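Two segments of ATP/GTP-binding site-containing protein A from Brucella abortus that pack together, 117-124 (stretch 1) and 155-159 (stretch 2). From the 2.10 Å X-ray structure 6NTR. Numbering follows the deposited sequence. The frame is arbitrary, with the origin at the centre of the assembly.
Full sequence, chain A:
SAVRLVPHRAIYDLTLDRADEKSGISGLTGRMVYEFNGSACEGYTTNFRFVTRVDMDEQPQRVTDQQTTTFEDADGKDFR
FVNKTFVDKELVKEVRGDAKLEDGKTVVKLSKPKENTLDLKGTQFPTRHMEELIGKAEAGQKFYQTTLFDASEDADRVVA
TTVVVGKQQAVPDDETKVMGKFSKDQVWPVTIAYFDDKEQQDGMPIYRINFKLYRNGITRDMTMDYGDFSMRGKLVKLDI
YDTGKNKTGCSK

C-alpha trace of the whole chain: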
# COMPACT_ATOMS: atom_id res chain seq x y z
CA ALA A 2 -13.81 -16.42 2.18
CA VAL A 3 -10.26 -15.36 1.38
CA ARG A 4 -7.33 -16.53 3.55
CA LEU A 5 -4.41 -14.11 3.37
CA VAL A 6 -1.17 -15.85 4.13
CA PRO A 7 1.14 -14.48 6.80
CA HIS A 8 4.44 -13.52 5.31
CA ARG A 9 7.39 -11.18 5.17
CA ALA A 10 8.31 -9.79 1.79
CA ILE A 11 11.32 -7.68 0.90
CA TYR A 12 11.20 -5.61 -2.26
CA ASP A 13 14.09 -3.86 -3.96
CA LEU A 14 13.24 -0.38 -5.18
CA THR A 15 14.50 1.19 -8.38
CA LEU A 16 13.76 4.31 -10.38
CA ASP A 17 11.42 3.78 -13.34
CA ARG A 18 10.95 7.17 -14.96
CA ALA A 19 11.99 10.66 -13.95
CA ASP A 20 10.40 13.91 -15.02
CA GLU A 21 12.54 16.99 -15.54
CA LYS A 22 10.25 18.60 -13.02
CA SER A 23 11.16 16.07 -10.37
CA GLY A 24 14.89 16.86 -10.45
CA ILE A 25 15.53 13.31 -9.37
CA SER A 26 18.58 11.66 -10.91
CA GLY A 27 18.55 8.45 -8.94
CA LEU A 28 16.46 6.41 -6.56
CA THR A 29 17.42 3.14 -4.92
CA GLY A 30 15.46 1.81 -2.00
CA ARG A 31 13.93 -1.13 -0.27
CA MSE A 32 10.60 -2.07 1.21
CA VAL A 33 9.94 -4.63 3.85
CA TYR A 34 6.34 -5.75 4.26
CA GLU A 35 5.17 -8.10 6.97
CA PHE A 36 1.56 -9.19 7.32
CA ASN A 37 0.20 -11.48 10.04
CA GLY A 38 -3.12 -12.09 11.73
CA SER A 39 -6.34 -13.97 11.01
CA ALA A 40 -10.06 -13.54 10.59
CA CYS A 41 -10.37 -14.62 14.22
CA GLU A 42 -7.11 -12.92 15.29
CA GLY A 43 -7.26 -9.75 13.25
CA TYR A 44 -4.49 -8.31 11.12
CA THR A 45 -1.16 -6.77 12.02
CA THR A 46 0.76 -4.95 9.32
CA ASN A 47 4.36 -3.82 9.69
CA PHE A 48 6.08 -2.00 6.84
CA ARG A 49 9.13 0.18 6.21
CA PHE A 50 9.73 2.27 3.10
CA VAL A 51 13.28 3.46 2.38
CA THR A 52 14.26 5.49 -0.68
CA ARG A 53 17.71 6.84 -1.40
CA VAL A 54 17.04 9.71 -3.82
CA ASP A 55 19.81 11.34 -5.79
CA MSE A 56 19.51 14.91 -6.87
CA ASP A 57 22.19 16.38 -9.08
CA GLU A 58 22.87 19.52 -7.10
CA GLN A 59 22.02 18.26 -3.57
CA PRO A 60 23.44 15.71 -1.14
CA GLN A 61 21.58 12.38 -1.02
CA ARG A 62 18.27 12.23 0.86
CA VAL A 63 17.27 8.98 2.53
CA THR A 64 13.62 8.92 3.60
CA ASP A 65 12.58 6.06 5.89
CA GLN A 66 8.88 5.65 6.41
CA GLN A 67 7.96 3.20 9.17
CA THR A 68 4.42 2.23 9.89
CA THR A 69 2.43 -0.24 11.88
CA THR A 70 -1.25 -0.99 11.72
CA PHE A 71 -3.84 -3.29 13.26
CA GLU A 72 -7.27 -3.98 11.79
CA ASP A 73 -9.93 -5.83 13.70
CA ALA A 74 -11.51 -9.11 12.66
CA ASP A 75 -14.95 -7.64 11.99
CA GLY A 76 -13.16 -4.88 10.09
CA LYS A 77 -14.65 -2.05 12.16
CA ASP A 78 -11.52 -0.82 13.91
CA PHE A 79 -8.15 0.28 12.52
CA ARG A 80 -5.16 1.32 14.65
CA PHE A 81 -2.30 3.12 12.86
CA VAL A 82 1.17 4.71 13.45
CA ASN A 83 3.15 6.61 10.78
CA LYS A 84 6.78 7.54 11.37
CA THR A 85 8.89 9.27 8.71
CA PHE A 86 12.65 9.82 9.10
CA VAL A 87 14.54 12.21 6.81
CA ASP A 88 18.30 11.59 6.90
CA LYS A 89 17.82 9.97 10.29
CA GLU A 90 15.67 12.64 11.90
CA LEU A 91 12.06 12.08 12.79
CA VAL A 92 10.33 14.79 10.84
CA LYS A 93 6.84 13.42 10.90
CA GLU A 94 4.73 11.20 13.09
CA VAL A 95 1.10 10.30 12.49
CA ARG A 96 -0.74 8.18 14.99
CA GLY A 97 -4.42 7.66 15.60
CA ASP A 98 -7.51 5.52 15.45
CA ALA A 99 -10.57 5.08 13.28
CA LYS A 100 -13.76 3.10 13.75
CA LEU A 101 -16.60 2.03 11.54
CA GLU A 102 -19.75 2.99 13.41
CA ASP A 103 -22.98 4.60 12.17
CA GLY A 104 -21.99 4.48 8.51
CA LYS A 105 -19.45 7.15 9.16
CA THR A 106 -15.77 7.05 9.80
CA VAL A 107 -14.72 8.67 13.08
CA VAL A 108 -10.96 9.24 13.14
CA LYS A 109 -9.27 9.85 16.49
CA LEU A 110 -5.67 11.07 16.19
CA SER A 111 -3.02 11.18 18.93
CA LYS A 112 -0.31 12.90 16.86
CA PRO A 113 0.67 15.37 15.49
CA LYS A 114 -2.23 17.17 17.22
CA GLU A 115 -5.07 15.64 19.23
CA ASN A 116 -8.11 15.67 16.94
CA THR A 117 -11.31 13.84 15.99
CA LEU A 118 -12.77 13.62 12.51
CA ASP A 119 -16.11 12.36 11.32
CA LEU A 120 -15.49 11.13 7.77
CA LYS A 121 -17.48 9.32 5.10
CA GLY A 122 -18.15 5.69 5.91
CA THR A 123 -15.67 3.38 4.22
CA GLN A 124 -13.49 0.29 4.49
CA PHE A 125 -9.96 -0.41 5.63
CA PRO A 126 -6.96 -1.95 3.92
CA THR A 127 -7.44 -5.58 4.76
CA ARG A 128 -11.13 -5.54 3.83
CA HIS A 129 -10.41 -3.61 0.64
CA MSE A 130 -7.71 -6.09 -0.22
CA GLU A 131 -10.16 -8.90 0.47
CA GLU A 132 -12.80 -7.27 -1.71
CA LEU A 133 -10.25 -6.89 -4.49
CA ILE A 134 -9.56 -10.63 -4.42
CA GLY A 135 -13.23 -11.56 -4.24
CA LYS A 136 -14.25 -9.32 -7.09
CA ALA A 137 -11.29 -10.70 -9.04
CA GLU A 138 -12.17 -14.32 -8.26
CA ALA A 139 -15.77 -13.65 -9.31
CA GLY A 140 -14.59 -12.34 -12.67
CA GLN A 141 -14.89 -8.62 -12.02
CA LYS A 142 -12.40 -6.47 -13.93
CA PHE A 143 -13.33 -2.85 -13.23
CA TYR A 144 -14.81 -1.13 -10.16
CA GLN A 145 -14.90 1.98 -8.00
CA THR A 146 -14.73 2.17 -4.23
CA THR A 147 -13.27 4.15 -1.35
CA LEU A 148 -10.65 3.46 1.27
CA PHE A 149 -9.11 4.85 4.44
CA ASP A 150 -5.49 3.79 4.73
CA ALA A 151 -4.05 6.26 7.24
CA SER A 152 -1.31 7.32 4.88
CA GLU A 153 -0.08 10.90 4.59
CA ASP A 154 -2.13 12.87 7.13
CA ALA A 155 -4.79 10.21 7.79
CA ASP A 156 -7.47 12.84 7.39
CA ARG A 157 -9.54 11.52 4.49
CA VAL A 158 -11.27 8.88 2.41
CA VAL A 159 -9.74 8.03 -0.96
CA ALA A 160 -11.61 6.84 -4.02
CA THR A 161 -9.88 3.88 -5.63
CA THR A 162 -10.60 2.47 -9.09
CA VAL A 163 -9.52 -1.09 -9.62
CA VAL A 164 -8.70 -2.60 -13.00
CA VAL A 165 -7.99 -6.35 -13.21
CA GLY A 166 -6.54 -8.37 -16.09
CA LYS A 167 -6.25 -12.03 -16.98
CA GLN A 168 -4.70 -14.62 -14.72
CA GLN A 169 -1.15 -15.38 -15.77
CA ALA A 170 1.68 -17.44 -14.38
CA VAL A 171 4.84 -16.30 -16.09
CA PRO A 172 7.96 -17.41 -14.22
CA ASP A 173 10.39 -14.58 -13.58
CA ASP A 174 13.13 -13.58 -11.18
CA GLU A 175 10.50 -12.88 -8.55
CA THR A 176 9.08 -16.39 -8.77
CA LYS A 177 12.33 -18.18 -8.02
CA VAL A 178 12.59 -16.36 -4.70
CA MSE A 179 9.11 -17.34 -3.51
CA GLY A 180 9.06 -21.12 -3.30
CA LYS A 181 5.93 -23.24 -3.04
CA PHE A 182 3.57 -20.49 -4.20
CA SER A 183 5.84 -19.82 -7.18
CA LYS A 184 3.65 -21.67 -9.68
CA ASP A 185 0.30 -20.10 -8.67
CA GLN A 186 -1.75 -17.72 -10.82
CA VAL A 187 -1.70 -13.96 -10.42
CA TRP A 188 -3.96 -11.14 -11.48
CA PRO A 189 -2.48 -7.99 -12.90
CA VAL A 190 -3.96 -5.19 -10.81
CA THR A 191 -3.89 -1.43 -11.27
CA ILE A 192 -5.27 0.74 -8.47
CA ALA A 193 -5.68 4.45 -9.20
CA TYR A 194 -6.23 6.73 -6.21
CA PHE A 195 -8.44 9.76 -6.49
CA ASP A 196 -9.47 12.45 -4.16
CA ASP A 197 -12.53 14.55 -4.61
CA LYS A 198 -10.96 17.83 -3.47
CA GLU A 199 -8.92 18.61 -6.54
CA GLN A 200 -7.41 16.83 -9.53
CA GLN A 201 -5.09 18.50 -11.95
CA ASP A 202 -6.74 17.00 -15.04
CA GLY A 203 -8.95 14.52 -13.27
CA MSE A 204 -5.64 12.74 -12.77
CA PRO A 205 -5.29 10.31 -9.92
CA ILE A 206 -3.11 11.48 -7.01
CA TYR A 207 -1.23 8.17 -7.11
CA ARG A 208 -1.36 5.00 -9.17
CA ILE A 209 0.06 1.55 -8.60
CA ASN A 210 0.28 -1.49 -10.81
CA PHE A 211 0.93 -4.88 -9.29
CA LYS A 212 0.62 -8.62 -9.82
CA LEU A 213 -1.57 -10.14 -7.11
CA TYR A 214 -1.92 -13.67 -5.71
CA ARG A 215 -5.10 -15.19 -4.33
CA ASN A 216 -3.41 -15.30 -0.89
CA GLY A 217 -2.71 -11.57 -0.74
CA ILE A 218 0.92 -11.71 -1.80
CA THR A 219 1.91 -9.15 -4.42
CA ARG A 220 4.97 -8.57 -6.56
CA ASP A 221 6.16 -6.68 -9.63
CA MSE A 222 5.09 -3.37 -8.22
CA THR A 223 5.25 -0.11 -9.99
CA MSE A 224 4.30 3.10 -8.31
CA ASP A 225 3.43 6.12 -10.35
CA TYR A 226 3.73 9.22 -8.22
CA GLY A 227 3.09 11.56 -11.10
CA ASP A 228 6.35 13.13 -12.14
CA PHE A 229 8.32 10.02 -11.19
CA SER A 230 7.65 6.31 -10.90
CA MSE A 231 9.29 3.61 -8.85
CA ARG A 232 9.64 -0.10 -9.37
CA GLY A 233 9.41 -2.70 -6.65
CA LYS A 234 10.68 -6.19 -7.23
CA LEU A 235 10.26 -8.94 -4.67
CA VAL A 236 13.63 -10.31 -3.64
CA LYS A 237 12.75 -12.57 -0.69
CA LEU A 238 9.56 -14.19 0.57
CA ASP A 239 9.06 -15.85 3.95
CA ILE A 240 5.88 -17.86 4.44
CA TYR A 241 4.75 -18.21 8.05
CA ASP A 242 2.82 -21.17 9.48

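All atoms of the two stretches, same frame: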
# COMPACT_ATOMS: atom_id res chain seq x y z
N THR A 117 -10.28 14.78 16.43
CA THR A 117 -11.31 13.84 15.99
C THR A 117 -11.89 14.28 14.66
O THR A 117 -12.05 15.48 14.40
CB THR A 117 -12.46 13.75 16.99
OG1 THR A 117 -11.94 13.72 18.32
CG2 THR A 117 -13.32 12.52 16.72
N LEU A 118 -12.24 13.31 13.83
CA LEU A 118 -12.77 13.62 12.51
C LEU A 118 -13.86 12.63 12.16
O LEU A 118 -13.60 11.43 12.07
CB LEU A 118 -11.67 13.60 11.46
CG LEU A 118 -10.82 14.86 11.50
CD1 LEU A 118 -9.76 14.79 10.44
CD2 LEU A 118 -11.73 16.07 11.33
N ASP A 119 -15.07 13.13 11.97
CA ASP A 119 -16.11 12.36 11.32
C ASP A 119 -15.88 12.39 9.81
O ASP A 119 -15.89 13.47 9.21
CB ASP A 119 -17.49 12.90 11.66
CG ASP A 119 -18.15 12.13 12.77
OD1 ASP A 119 -17.71 10.98 12.99
OD2 ASP A 119 -19.10 12.64 13.39
N LEU A 120 -15.67 11.23 9.21
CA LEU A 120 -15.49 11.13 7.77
C LEU A 120 -16.55 10.22 7.18
O LEU A 120 -17.34 9.58 7.88
CB LEU A 120 -14.10 10.61 7.42
CG LEU A 120 -12.88 11.49 7.68
CD1 LEU A 120 -11.67 10.83 7.06
CD2 LEU A 120 -13.13 12.85 7.09
N LYS A 121 -16.55 10.14 5.85
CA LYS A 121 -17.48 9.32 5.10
C LYS A 121 -17.24 7.86 5.42
O LYS A 121 -16.11 7.44 5.52
CB LYS A 121 -17.27 9.57 3.60
CG LYS A 121 -17.85 8.52 2.66
CD LYS A 121 -17.26 8.62 1.26
CE LYS A 121 -17.15 10.05 0.79
NZ LYS A 121 -16.04 10.27 -0.18
N GLY A 122 -18.30 7.09 5.58
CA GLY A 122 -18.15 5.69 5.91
C GLY A 122 -17.40 4.98 4.82
O GLY A 122 -17.63 5.22 3.64
N THR A 123 -16.49 4.09 5.19
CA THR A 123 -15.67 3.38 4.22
C THR A 123 -15.21 2.02 4.68
O THR A 123 -15.87 1.38 5.47
CB THR A 123 -14.48 4.24 3.76
OG1 THR A 123 -13.81 3.59 2.68
CG2 THR A 123 -13.51 4.43 4.87
N GLN A 124 -14.09 1.57 4.14
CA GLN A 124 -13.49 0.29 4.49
C GLN A 124 -12.00 0.50 4.76
O GLN A 124 -11.47 1.57 4.54
CB GLN A 124 -13.76 -0.79 3.45
CG GLN A 124 -13.22 -0.51 2.07
CD GLN A 124 -13.21 -1.74 1.21
OE1 GLN A 124 -13.48 -2.84 1.66
NE2 GLN A 124 -12.88 -1.56 -0.05
N ALA A 155 -3.74 11.02 7.19
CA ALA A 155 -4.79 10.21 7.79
C ALA A 155 -6.03 11.02 8.09
O ALA A 155 -6.70 10.78 9.08
CB ALA A 155 -4.28 9.54 9.05
N ASP A 156 -6.32 11.97 7.22
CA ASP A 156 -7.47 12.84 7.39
C ASP A 156 -8.48 12.75 6.25
O ASP A 156 -9.17 13.71 5.98
CB ASP A 156 -6.99 14.27 7.49
CG ASP A 156 -5.88 14.58 6.51
OD1 ASP A 156 -5.46 13.66 5.79
OD2 ASP A 156 -5.44 15.74 6.47
N ARG A 157 -8.56 11.62 5.56
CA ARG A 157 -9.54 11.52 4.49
C ARG A 157 -9.84 10.15 3.92
O ARG A 157 -9.16 9.19 4.22
CB ARG A 157 -9.17 12.47 3.36
CG ARG A 157 -8.30 11.84 2.31
CD ARG A 157 -6.85 12.01 2.67
NE ARG A 157 -5.99 11.85 1.52
CZ ARG A 157 -5.74 12.81 0.65
NH1 ARG A 157 -4.94 12.60 -0.37
NH2 ARG A 157 -6.30 13.99 0.81
N VAL A 158 -10.90 10.08 3.13
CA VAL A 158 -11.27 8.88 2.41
C VAL A 158 -10.83 9.04 0.96
O VAL A 158 -10.97 10.12 0.38
CB VAL A 158 -12.78 8.61 2.51
CG1 VAL A 158 -13.55 9.84 2.13
CG2 VAL A 158 -13.15 7.48 1.60
N VAL A 159 -10.25 7.99 0.40
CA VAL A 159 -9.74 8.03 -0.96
C VAL A 159 -10.60 7.14 -1.83
O VAL A 159 -10.92 6.01 -1.44
CB VAL A 159 -8.27 7.61 -1.04
CG1 VAL A 159 -7.40 8.66 -0.43
CG2 VAL A 159 -8.06 6.25 -0.39

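Two segments of a chain can lie side by side without exchanging a single hydrogen bond, and the pairing of residues 117-124 with 155-159 in this protein is a compact example. The principle is that backbones held too far apart for a ladder of amide-to-carbonyl bonds can still be joined by side chains that fill the gap between them. Here the first stretch is a strand through at least Leu 120 and passes into loop by Gly 122, while the segment facing it is mostly irregular. The touching parts run in nearly the same direction, 22° apart, yet the backbones keep their distance: the CA atoms of Leu 120 and Arg 157 are 6.8 Å apart, as are those of Lys 121 and Val 158, and the CA atoms of Leu 118 and Asp 156 are separated by 7.4 Å. No hydrogen bond crosses the gap, and the 293 Å² buried, counting both sides, comes from van der Waals packing.

Val 158 dominates this contact. It is buried in the structure, its CA-to-CB bond points toward the first stretch, and it gives up 91 Å² to its neighbours. Its chi1 is in the p well, and both methyl groups lie against Lys 121, while CG2 also approaches Thr 123. CG1 of Val 158 lies 3.4 Å from NZ of Lys 121, and CG2 of Val 158 lies 4.1 Å from OG1 of Thr 123. Neither pairing is polar, because a valine methyl can neither donate nor accept a hydrogen bond. The ammonium group simply rests against hydrocarbon, at the end of a lysine chain whose chi3 is m, and whose CD and CE also lie near CG1 of Val 158. Thr 123 OG1 finds its polar partners in other places: it accepts a weak hydrogen bond from N of Gln 124 at 2.5 Å, and it is also bonded elsewhere in the structure.

Leu 120 is the second anchor, with 55 Å² covered. Its side chain, in the m,t rotamer, extends CD1 of Leu 120 to the backbone of the other segment, reaching within 3.4 Å of CA of Arg 157, 3.8 Å of C of Asp 156 and 4.1 Å of N of Val 158. A single methyl thus packs against consecutive main-chain atoms. The CA-to-CB bond of Arg 157 points away from the first stretch, and the leucine meets its main chain.

Leu 118 repeats the theme at one end of the contact. Two residues along the strand from Leu 120, it too points toward the second stretch, as strand alternation would suggest, while Asp 119 between them makes no contact. CD1 of Leu 118 sits 4.1 Å from CB of Asp 156. The aspartate sets out sideways and its end leads away, so the leucine meets the aliphatic root of the side chain and the carboxylate is carried off from the apolar surface. Even polar residues can contribute to such a seam through their carbon atoms and main chain.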